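Local coordinates for glycosyl hydrolase family 61, 2 protein (PDB 5NNS) that cleaves crystalline and amorphous polysaccharides oxidatively with a single active-site copper ion, attacking glycosidic bonds to give C1-oxidised products, at residues A[7-12]-A[69-74]; A[17-22]-A[34-39]; A[160-165]-A[201-206]. All blocks are in the same frame, centred on the assembly; numbering follows the deposited sequence.

Interaction 1. Residues A[7-12]-A[69-74]; sequences YSLAGT and SSVTAY. With NAG (2-acetamido-2-deoxy-beta-D-glucopyranose), chain D; GOL (glycerol), chain I.
Ser8 O takes the backbone N-H of Thr72 in the shortest bond between 7-12 and 69-74 (N to O 2.7 Å, 162° at the hydrogen), and O1 of a glycerol, probably from the crystallisation liquor, adds a weak bond to the same oxygen. Ser8 N answers to Thr72 O at 3.0 Å, which completes a hydrogen-bonded antiparallel pair, and Ala10 N reaches Ser70 O at 2.9 Å. Ser8 OG, anti to its backbone N (chi1 178°), bonds glycerol O1, as does Gly11 N, and glycerol O3 lies 2.6 Å from Thr72 OG1, which bonds Thr137 OG1 as well. On this face the Tyr74 ring turns its edge to Ser8 CB, with OH 3.5 Å from that carbon; Thr72 CG2 lies over one face, toward the rim, and the ring meets Trp13 beside the glycan. The other face is mainly apolar. Leu9 CD2 presses on Val71 CG1 at a tight 3.4 Å, and Tyr7 CE2 touches Ala73 CB at 4.1 Å, while Tyr7 OH bonds Gln30 NE2. Leu9 to Thr12 form a type I' turn that leads strand 4-9 into 12-15. Strands 4-9 and 70-75 are the middle pair of an antiparallel sheet in the AA9 beta-sandwich, its mainly apolar face turned toward strand 147-157.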
loop_
_atom_site.group_PDB
_atom_site.type_symbol
_atom_site.label_atom_id
_atom_site.label_comp_id
_atom_site.label_asym_id
_atom_site.label_seq_id
_atom_site.Cartn_x
_atom_site.Cartn_y
_atom_site.Cartn_z
ATOM N N TYR A 7 5.478 11.484 2.301
ATOM C CA TYR A 7 4.187 11.475 2.986
ATOM C C TYR A 7 3.869 12.834 3.602
ATOM O O TYR A 7 4.773 13.628 3.886
ATOM C CB TYR A 7 4.171 10.428 4.104
ATOM C CG TYR A 7 4.449 9.015 3.654
ATOM C CD1 TYR A 7 5.754 8.542 3.561
ATOM C CD2 TYR A 7 3.408 8.140 3.338
ATOM C CE1 TYR A 7 6.022 7.242 3.149
ATOM C CE2 TYR A 7 3.666 6.838 2.930
ATOM C CZ TYR A 7 4.973 6.398 2.834
ATOM O OH TYR A 7 5.247 5.120 2.434
ATOM N N SER A 8 2.572 13.088 3.774
ATOM C CA SER A 8 2.068 14.095 4.707
ATOM C C SER A 8 1.107 13.355 5.627
ATOM O O SER A 8 0.078 12.854 5.173
ATOM C CB SER A 8 1.367 15.246 3.982
ATOM O OG SER A 8 0.842 16.197 4.898
ATOM N N LEU A 9 1.473 13.263 6.905
ATOM C CA LEU A 9 0.737 12.486 7.896
ATOM C C LEU A 9 0.338 13.413 9.046
ATOM O O LEU A 9 1.200 13.919 9.775
ATOM C CB LEU A 9 1.592 11.320 8.416
ATOM C CG LEU A 9 2.291 10.444 7.368
ATOM C CD1 LEU A 9 3.291 9.514 8.034
ATOM C CD2 LEU A 9 1.296 9.643 6.536
ATOM N N ALA A 10 -0.971 13.643 9.179
ATOM C CA ALA A 10 -1.532 14.509 10.215
ATOM C C ALA A 10 -0.815 15.868 10.267
ATOM O O ALA A 10 -0.364 16.310 11.329
ATOM C CB ALA A 10 -1.481 13.797 11.558
ATOM N N GLY A 11 -0.686 16.494 9.094
ATOM C CA GLY A 11 -0.149 17.845 8.964
ATOM C C GLY A 11 1.361 18.011 8.860
ATOM O O GLY A 11 1.835 19.141 8.756
ATOM N N THR A 12 2.117 16.914 8.875
ATOM C CA THR A 12 3.589 16.973 8.893
ATOM C C THR A 12 4.181 16.210 7.717
ATOM O O THR A 12 3.802 15.069 7.460
ATOM C CB THR A 12 4.155 16.376 10.198
ATOM O OG1 THR A 12 3.604 17.074 11.321
ATOM C CG2 THR A 12 5.688 16.466 10.241
ATOM N N SER A 69 -6.475 10.383 12.224
ATOM C CA SER A 69 -5.647 11.286 11.414
ATOM C C SER A 69 -5.680 10.980 9.922
ATOM O O SER A 69 -5.740 9.822 9.521
ATOM C CB SER A 69 -4.172 11.203 11.832
ATOM O OG SER A 69 -3.968 11.563 13.183
ATOM N N SER A 70 -5.591 12.041 9.126
ATOM C CA SER A 70 -5.487 11.954 7.677
ATOM C C SER A 70 -4.026 11.672 7.300
ATOM O O SER A 70 -3.107 12.330 7.807
ATOM C CB SER A 70 -5.950 13.272 7.049
ATOM O OG SER A 70 -6.024 13.180 5.643
ATOM N N VAL A 71 -3.827 10.702 6.408
ATOM C CA VAL A 71 -2.500 10.328 5.924
ATOM C C VAL A 71 -2.504 10.370 4.401
ATOM O O VAL A 71 -3.380 9.785 3.762
ATOM C CB VAL A 71 -2.031 8.941 6.456
ATOM C CG1 VAL A 71 -1.709 9.034 7.943
ATOM C CG2 VAL A 71 -3.058 7.838 6.228
ATOM N N THR A 72 -1.547 11.106 3.835
ATOM C CA THR A 72 -1.407 11.250 2.392
ATOM C C THR A 72 -0.072 10.660 1.964
ATOM O O THR A 72 0.953 10.895 2.618
ATOM C CB THR A 72 -1.482 12.724 1.949
ATOM O OG1 THR A 72 -2.757 13.264 2.305
ATOM C CG2 THR A 72 -1.298 12.858 0.438
ATOM N N ALA A 73 -0.101 9.889 0.876
ATOM C CA ALA A 73 1.104 9.366 0.235
ATOM C C ALA A 73 1.260 10.073 -1.097
ATOM O O ALA A 73 0.278 10.247 -1.825
ATOM C CB ALA A 73 0.993 7.862 0.036
ATOM N N TYR A 74 2.487 10.494 -1.406
ATOM C CA TYR A 74 2.772 11.196 -2.658
ATOM C C TYR A 74 3.651 10.331 -3.550
ATOM O O TYR A 74 4.651 9.774 -3.085
ATOM C CB TYR A 74 3.462 12.531 -2.389
ATOM C CG TYR A 74 2.643 13.511 -1.585
ATOM C CD1 TYR A 74 1.753 14.398 -2.202
ATOM C CD2 TYR A 74 2.778 13.576 -0.204
ATOM C CE1 TYR A 74 1.011 15.314 -1.457
ATOM C CE2 TYR A 74 2.044 14.482 0.549
ATOM C CZ TYR A 74 1.162 15.348 -0.074
ATOM O OH TYR A 74 0.450 16.236 0.702
HETATM C C1 NAG D . 1.695 18.141 -5.019
HETATM C C2 NAG D . 1.490 19.121 -3.870
HETATM C C3 NAG D . 2.816 19.675 -3.371
HETATM C C4 NAG D . 3.820 18.561 -3.062
HETATM C C5 NAG D . 3.895 17.562 -4.214
HETATM C C6 NAG D . 4.746 16.354 -3.839
HETATM C C7 NAG D . -0.668 20.341 -3.921
HETATM C C8 NAG D . -1.375 21.550 -4.459
HETATM N N2 NAG D . 0.622 20.221 -4.280
HETATM O O3 NAG D . 2.540 20.435 -2.188
HETATM O O4 NAG D . 5.122 19.116 -2.837
HETATM O O5 NAG D . 2.579 17.114 -4.573
HETATM O O6 NAG D . 4.862 15.483 -4.969
HETATM O O7 NAG D . -1.258 19.547 -3.205
HETATM C C1 GOL I . -2.231 16.731 5.703
HETATM O O1 GOL I . -1.543 15.668 6.372
HETATM C C2 GOL I . -2.819 16.216 4.391
HETATM O O2 GOL I . -3.434 17.292 3.663
HETATM C C3 GOL I . -3.868 15.144 4.664
HETATM O O3 GOL I . -3.269 13.855 4.821
#

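Interaction 2. Residues A[17-22]-A[34-39]. With AKR (acrylic acid), chain O.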
loop_
_atom_site.group_PDB
_atom_site.type_symbol
_atom_site.label_atom_id
_atom_site.label_comp_id
_atom_site.label_asym_id
_atom_site.label_seq_id
_atom_site.Cartn_x
_atom_site.Cartn_y
_atom_site.Cartn_z
ATOM N N PHE A 17 12.150 6.937 1.348
ATOM C CA PHE A 17 13.420 6.384 0.884
ATOM C C PHE A 17 13.669 6.829 -0.556
ATOM O O PHE A 17 12.723 6.996 -1.318
ATOM C CB PHE A 17 13.408 4.850 0.969
ATOM C CG PHE A 17 14.756 4.227 0.761
ATOM C CD1 PHE A 17 15.659 4.135 1.815
ATOM C CD2 PHE A 17 15.133 3.752 -0.485
ATOM C CE1 PHE A 17 16.907 3.577 1.629
ATOM C CE2 PHE A 17 16.382 3.183 -0.677
ATOM C CZ PHE A 17 17.274 3.100 0.382
ATOM N N VAL A 18 14.938 7.032 -0.908
ATOM C CA VAL A 18 15.342 7.368 -2.278
ATOM C C VAL A 18 15.874 6.091 -2.951
ATOM O O VAL A 18 16.967 5.630 -2.616
ATOM C CB VAL A 18 16.421 8.482 -2.322
ATOM C CG1 VAL A 18 16.844 8.776 -3.759
ATOM C CG2 VAL A 18 15.907 9.752 -1.652
ATOM N N PRO A 19 15.097 5.505 -3.889
ATOM C CA PRO A 19 15.578 4.287 -4.562
ATOM C C PRO A 19 16.821 4.504 -5.429
ATOM O O PRO A 19 17.126 5.636 -5.811
ATOM C CB PRO A 19 14.383 3.856 -5.431
ATOM C CG PRO A 19 13.532 5.067 -5.546
ATOM C CD PRO A 19 13.713 5.831 -4.278
ATOM N N TYR A 20 17.527 3.408 -5.703
ATOM C CA TYR A 20 18.776 3.389 -6.485
ATOM C C TYR A 20 20.002 3.968 -5.772
ATOM O O TYR A 20 21.118 3.701 -6.194
ATOM C CB TYR A 20 18.622 4.058 -7.860
ATOM C CG TYR A 20 17.509 3.505 -8.701
ATOM C CD1 TYR A 20 17.703 2.371 -9.474
ATOM C CD2 TYR A 20 16.253 4.123 -8.735
ATOM C CE1 TYR A 20 16.683 1.856 -10.256
ATOM C CE2 TYR A 20 15.221 3.619 -9.521
ATOM C CZ TYR A 20 15.444 2.486 -10.284
ATOM O OH TYR A 20 14.426 1.974 -11.057
ATOM N N ASN A 21 19.804 4.780 -4.739
ATOM C CA ASN A 21 20.879 5.174 -3.844
ATOM C C ASN A 21 21.009 4.155 -2.729
ATOM O O ASN A 21 20.042 3.465 -2.379
ATOM C CB ASN A 21 20.620 6.557 -3.232
ATOM C CG ASN A 21 20.754 7.687 -4.239
ATOM O OD1 ASN A 21 21.185 7.496 -5.383
ATOM N ND2 ASN A 21 20.391 8.884 -3.808
ATOM N N THR A 22 22.215 4.078 -2.172
ATOM C CA THR A 22 22.515 3.196 -1.047
ATOM C C THR A 22 21.674 3.571 0.179
ATOM O O THR A 22 21.363 4.748 0.366
ATOM C CB THR A 22 24.020 3.230 -0.688
ATOM O OG1 THR A 22 24.300 2.218 0.287
ATOM C CG2 THR A 22 24.455 4.602 -0.135
ATOM N N ASP A 34 14.225 -0.374 -3.409
ATOM C CA ASP A 34 15.452 -0.121 -4.179
ATOM C C ASP A 34 15.311 0.253 -5.659
ATOM O O ASP A 34 16.279 0.746 -6.247
ATOM C CB ASP A 34 16.383 -1.329 -4.051
ATOM C CG ASP A 34 16.784 -1.605 -2.605
ATOM O OD1 ASP A 34 17.081 -0.640 -1.879
ATOM O OD2 ASP A 34 16.799 -2.785 -2.194
ATOM N N THR A 35 14.129 0.050 -6.243
ATOM C CA THR A 35 13.913 0.333 -7.657
ATOM C C THR A 35 12.479 0.743 -7.927
ATOM O O THR A 35 11.591 0.498 -7.115
ATOM C CB THR A 35 14.220 -0.904 -8.516
ATOM O OG1 THR A 35 13.947 -0.613 -9.892
ATOM C CG2 THR A 35 13.368 -2.090 -8.067
ATOM N N TYR A 36 12.270 1.354 -9.090
ATOM C CA TYR A 36 10.935 1.730 -9.568
ATOM C C TYR A 36 10.115 0.554 -10.125
ATOM O O TYR A 36 8.939 0.731 -10.409
ATOM C CB TYR A 36 11.068 2.780 -10.681
ATOM C CG TYR A 36 11.128 4.222 -10.229
ATOM C CD1 TYR A 36 11.571 4.583 -8.956
ATOM C CD2 TYR A 36 10.753 5.238 -11.097
ATOM C CE1 TYR A 36 11.620 5.915 -8.566
ATOM C CE2 TYR A 36 10.802 6.564 -10.711
ATOM C CZ TYR A 36 11.238 6.893 -9.448
ATOM O OH TYR A 36 11.290 8.204 -9.070
ATOM N N ASN A 37 10.734 -0.616 -10.305
ATOM C CA ASN A 37 10.117 -1.759 -10.978
ATOM C C ASN A 37 9.019 -2.418 -10.161
ATOM O O ASN A 37 9.098 -2.463 -8.926
ATOM C CB ASN A 37 11.157 -2.850 -11.277
ATOM C CG ASN A 37 12.293 -2.366 -12.153
ATOM O OD1 ASN A 37 12.183 -1.354 -12.839
ATOM N ND2 ASN A 37 13.394 -3.095 -12.131
ATOM N N PRO A 38 8.010 -2.969 -10.849
ATOM C CA PRO A 38 6.972 -3.691 -10.125
ATOM C C PRO A 38 7.440 -5.050 -9.609
ATOM O O PRO A 38 8.388 -5.637 -10.141
ATOM C CB PRO A 38 5.883 -3.898 -11.176
ATOM C CG PRO A 38 6.610 -3.900 -12.471
ATOM C CD PRO A 38 7.755 -2.942 -12.301
ATOM N N ILE A 39 6.770 -5.515 -8.565
ATOM C CA ILE A 39 6.773 -6.921 -8.184
ATOM C C ILE A 39 5.699 -7.576 -9.050
ATOM O O ILE A 39 4.545 -7.155 -9.023
ATOM C CB ILE A 39 6.495 -7.085 -6.672
ATOM C CG1 ILE A 39 7.756 -6.671 -5.902
ATOM C CG2 ILE A 39 6.061 -8.515 -6.341
ATOM C CD1 ILE A 39 7.606 -6.556 -4.407
HETATM C CA AKR O . 22.916 10.719 -4.845
HETATM C CB AKR O . 24.119 11.178 -4.532
HETATM C C AKR O . 21.715 11.590 -4.925
HETATM O O AKR O . 20.630 11.075 -5.276
HETATM O OXT AKR O . 21.774 12.808 -4.656
HETATM O O HOH W 1 18.370 1.493 -3.761
#
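Tyr20, a glucan-binding residue of this AA9 monooxygenase, sits in a type II beta turn (Val18 to Asn21) laid against the loop 34-39 on the substrate-binding surface. Its OH is gripped twice, by Thr35 OG1, which donates at 2.9 Å, and by Tyr36 N at 3.0 Å in a nearly straight bond (171° at the hydrogen). In the conformer given, Thr35 OG1 stands anti to its own backbone N (chi1 178°), donating to Tyr20 OH and accepting from Asn37 N, an ST turn. Thr35 CA lies over the face of the Tyr20 ring, 4.1 Å from its centroid, a CH-pi contact, and Asp34 O also lies over a face of this ring, offset toward its rim. The Tyr20 and Tyr36 rings meet obliquely, and Pro19 CG sits at the edge of the Tyr36 ring, 3.7 Å from CE1. Within the turn, Tyr20 N bonds Asp34 O from above the carbonyl plane, and a water takes a weak bond from the same N-H. Asn37 OD1 reaches His1, a copper ligand, through a weak bond. At the end of the turn, an alanine in place of Asn21 would probably leave the bound acrylic acid without its amide donor. That bond is short and almost linear, Asn21 ND2 to acrylic acid O being 2.6 Å with 174° at the hydrogen.

Interaction 3. Residues A[160-165]-A[201-206]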
loop_
_atom_site.group_PDB
_atom_site.type_symbol
_atom_site.label_atom_id
_atom_site.label_comp_id
_atom_site.label_asym_id
_atom_site.label_seq_id
_atom_site.Cartn_x
_atom_site.Cartn_y
_atom_site.Cartn_z
ATOM N N THR A 160 -0.888 -4.530 -18.568
ATOM C CA THR A 160 -0.245 -5.600 -19.352
ATOM C C THR A 160 -0.981 -6.913 -19.140
ATOM O O THR A 160 -1.084 -7.386 -18.011
ATOM C CB THR A 160 1.228 -5.786 -18.953
ATOM O OG1 THR A 160 1.910 -4.551 -19.138
ATOM C CG2 THR A 160 1.914 -6.854 -19.800
ATOM N N SER A 161 -1.473 -7.490 -20.237
ATOM C CA SER A 161 -2.254 -8.736 -20.230
ATOM C C SER A 161 -1.625 -9.852 -19.414
ATOM O O SER A 161 -0.544 -10.319 -19.740
ATOM C CB SER A 161 -2.437 -9.246 -21.658
ATOM O OG SER A 161 -3.134 -8.290 -22.423
ATOM N N ASN A 162 -2.302 -10.247 -18.339
ATOM C CA ASN A 162 -1.913 -11.393 -17.494
ATOM C C ASN A 162 -0.593 -11.259 -16.711
ATOM O O ASN A 162 -0.095 -12.249 -16.186
ATOM C CB ASN A 162 -1.938 -12.699 -18.302
ATOM C CG ASN A 162 -3.255 -12.909 -19.022
ATOM O OD1 ASN A 162 -3.349 -12.700 -20.233
ATOM N ND2 ASN A 162 -4.288 -13.303 -18.276
ATOM N N GLN A 163 -0.023 -10.052 -16.676
ATOM C CA GLN A 163 1.135 -9.738 -15.850
ATOM C C GLN A 163 0.700 -8.636 -14.889
ATOM O O GLN A 163 0.582 -7.471 -15.289
ATOM C CB GLN A 163 2.329 -9.272 -16.689
ATOM C CG GLN A 163 3.620 -9.144 -15.876
ATOM C CD GLN A 163 4.762 -8.521 -16.656
ATOM O OE1 GLN A 163 5.405 -7.587 -16.184
ATOM N NE2 GLN A 163 5.021 -9.036 -17.852
ATOM N N PRO A 164 0.426 -9.001 -13.626
ATOM C CA PRO A 164 0.124 -7.972 -12.630
ATOM C C PRO A 164 1.387 -7.250 -12.213
ATOM O O PRO A 164 2.452 -7.852 -12.198
ATOM C CB PRO A 164 -0.445 -8.768 -11.453
ATOM C CG PRO A 164 0.163 -10.123 -11.593
ATOM C CD PRO A 164 0.277 -10.360 -13.061
ATOM N N GLN A 165 1.261 -5.963 -11.915
ATOM C CA GLN A 165 2.378 -5.159 -11.458
ATOM C C GLN A 165 2.007 -4.542 -10.115
ATOM O O GLN A 165 1.233 -3.579 -10.055
ATOM C CB GLN A 165 2.690 -4.083 -12.477
ATOM C CG GLN A 165 3.261 -4.635 -13.773
ATOM C CD GLN A 165 3.557 -3.552 -14.789
ATOM O OE1 GLN A 165 3.585 -2.360 -14.471
ATOM N NE2 GLN A 165 3.774 -3.965 -16.026
ATOM N N GLY A 201 -8.925 -10.467 -10.255
ATOM C CA GLY A 201 -8.318 -9.147 -10.370
ATOM C C GLY A 201 -6.804 -9.120 -10.508
ATOM O O GLY A 201 -6.239 -8.049 -10.723
ATOM N N VAL A 202 -6.149 -10.279 -10.391
ATOM C CA VAL A 202 -4.681 -10.381 -10.426
ATOM C C VAL A 202 -4.173 -10.916 -11.762
ATOM O O VAL A 202 -3.241 -10.351 -12.329
ATOM C CB VAL A 202 -4.145 -11.268 -9.274
ATOM C CG1 VAL A 202 -2.629 -11.471 -9.377
ATOM C CG2 VAL A 202 -4.504 -10.650 -7.930
ATOM N N ASN A 203 -4.761 -12.016 -12.226
ATOM C CA ASN A 203 -4.416 -12.631 -13.500
ATOM C C ASN A 203 -5.527 -12.286 -14.474
ATOM O O ASN A 203 -6.482 -13.034 -14.651
ATOM C CB ASN A 203 -4.263 -14.148 -13.327
ATOM C CG ASN A 203 -3.797 -14.851 -14.592
ATOM O OD1 ASN A 203 -3.259 -14.229 -15.516
ATOM N ND2 ASN A 203 -3.979 -16.165 -14.626
ATOM N N ILE A 204 -5.382 -11.132 -15.109
ATOM C CA ILE A 204 -6.450 -10.537 -15.903
ATOM C C ILE A 204 -5.889 -10.003 -17.208
ATOM O O ILE A 204 -4.787 -9.460 -17.250
ATOM C CB ILE A 204 -7.176 -9.418 -15.107
ATOM C CG1 ILE A 204 -8.412 -8.906 -15.864
ATOM C CG2 ILE A 204 -6.242 -8.262 -14.765
ATOM C CD1 ILE A 204 -9.396 -8.181 -14.975
ATOM N N ASP A 205 -6.648 -10.198 -18.275
ATOM C CA ASP A 205 -6.367 -9.601 -19.565
ATOM C C ASP A 205 -7.558 -8.702 -19.825
ATOM O O ASP A 205 -8.609 -9.173 -20.252
ATOM C CB ASP A 205 -6.239 -10.695 -20.635
ATOM C CG ASP A 205 -6.103 -10.141 -22.058
ATOM O OD1 ASP A 205 -5.754 -8.953 -22.247
ATOM O OD2 ASP A 205 -6.339 -10.926 -22.998
ATOM N N ILE A 206 -7.391 -7.412 -19.545
ATOM C CA ILE A 206 -8.478 -6.429 -19.715
ATOM C C ILE A 206 -8.938 -6.293 -21.177
ATOM O O ILE A 206 -10.110 -6.008 -21.434
ATOM C CB ILE A 206 -8.128 -5.032 -19.122
ATOM C CG1 ILE A 206 -6.967 -4.354 -19.874
ATOM C CG2 ILE A 206 -7.815 -5.146 -17.631
ATOM C CD1 ILE A 206 -6.674 -2.949 -19.390
#
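Ser161 and Asp205 join the loops 160-165 and 201-206 through the shortest of three hydrogen bonds: Ser161 OG donates to Asp205 OD1 at 2.7 Å, coming from above the carboxylate plane. The same carboxylate has further partners, OD2 bonding Ser208 OG and OD1 taking a weak bond from Tyr207 N, so the carboxylate of Asp205, a glucan-binding residue, has three hydrogen-bond partners, one of them weak. Asn162 supplies the other two bonds. Its backbone N gives to Ile204 O at 2.8 Å, and its ND2 to Asn203 OD1 at 3.1 Å. Asn203 OD1 lies close to the amide plane of Asn162, yet the donor stands 46° out of the Asn203 plane, and the two amides are turned 74° against each other. With CG anti to its backbone N (chi1 -176°), Asn203 extends to this bond while its ND2 is anchored by Met197 O. The apolar contact is Pro164 CG against Val202 CG1 at 3.8 Å. Carbon meets oxygen in van der Waals contact where Asp205 CB lies 3.5 Å from Asn162 OD1 and Pro164 CB 3.3 Å from Val202 O. Thr160 to Gln163 form a type II turn that presents Ser161 and Asn162. The turn belongs to the loop between strands 147-157 and 165-176, where Pro164 also packs on Leu156, and the contact fastens to it the loop that follows strand 165-176.

From the N terminus, interaction 1 pairs strand 4-9 with 70-75 across 56 intervening residues, and interaction 2 is nested inside that span, closing a short loop between 17-22 and 34-39. Their nearest atoms are about 6 Å apart. Interaction 3 follows in series: 160-165, which ends on the first residue of strand 165-176, meets 201-206 in the loop after that strand. Interactions 1 and 3 lie on opposite sides of the chain's centre, about 31 Å between centres. Interactions 2 and 3 touch, Pro38 CB packing 3.5 Å from Gln165 CB. One contact thus lies within the antiparallel sheet, while the other two join loops bearing the glucan-binding residues Tyr20 and Asp205.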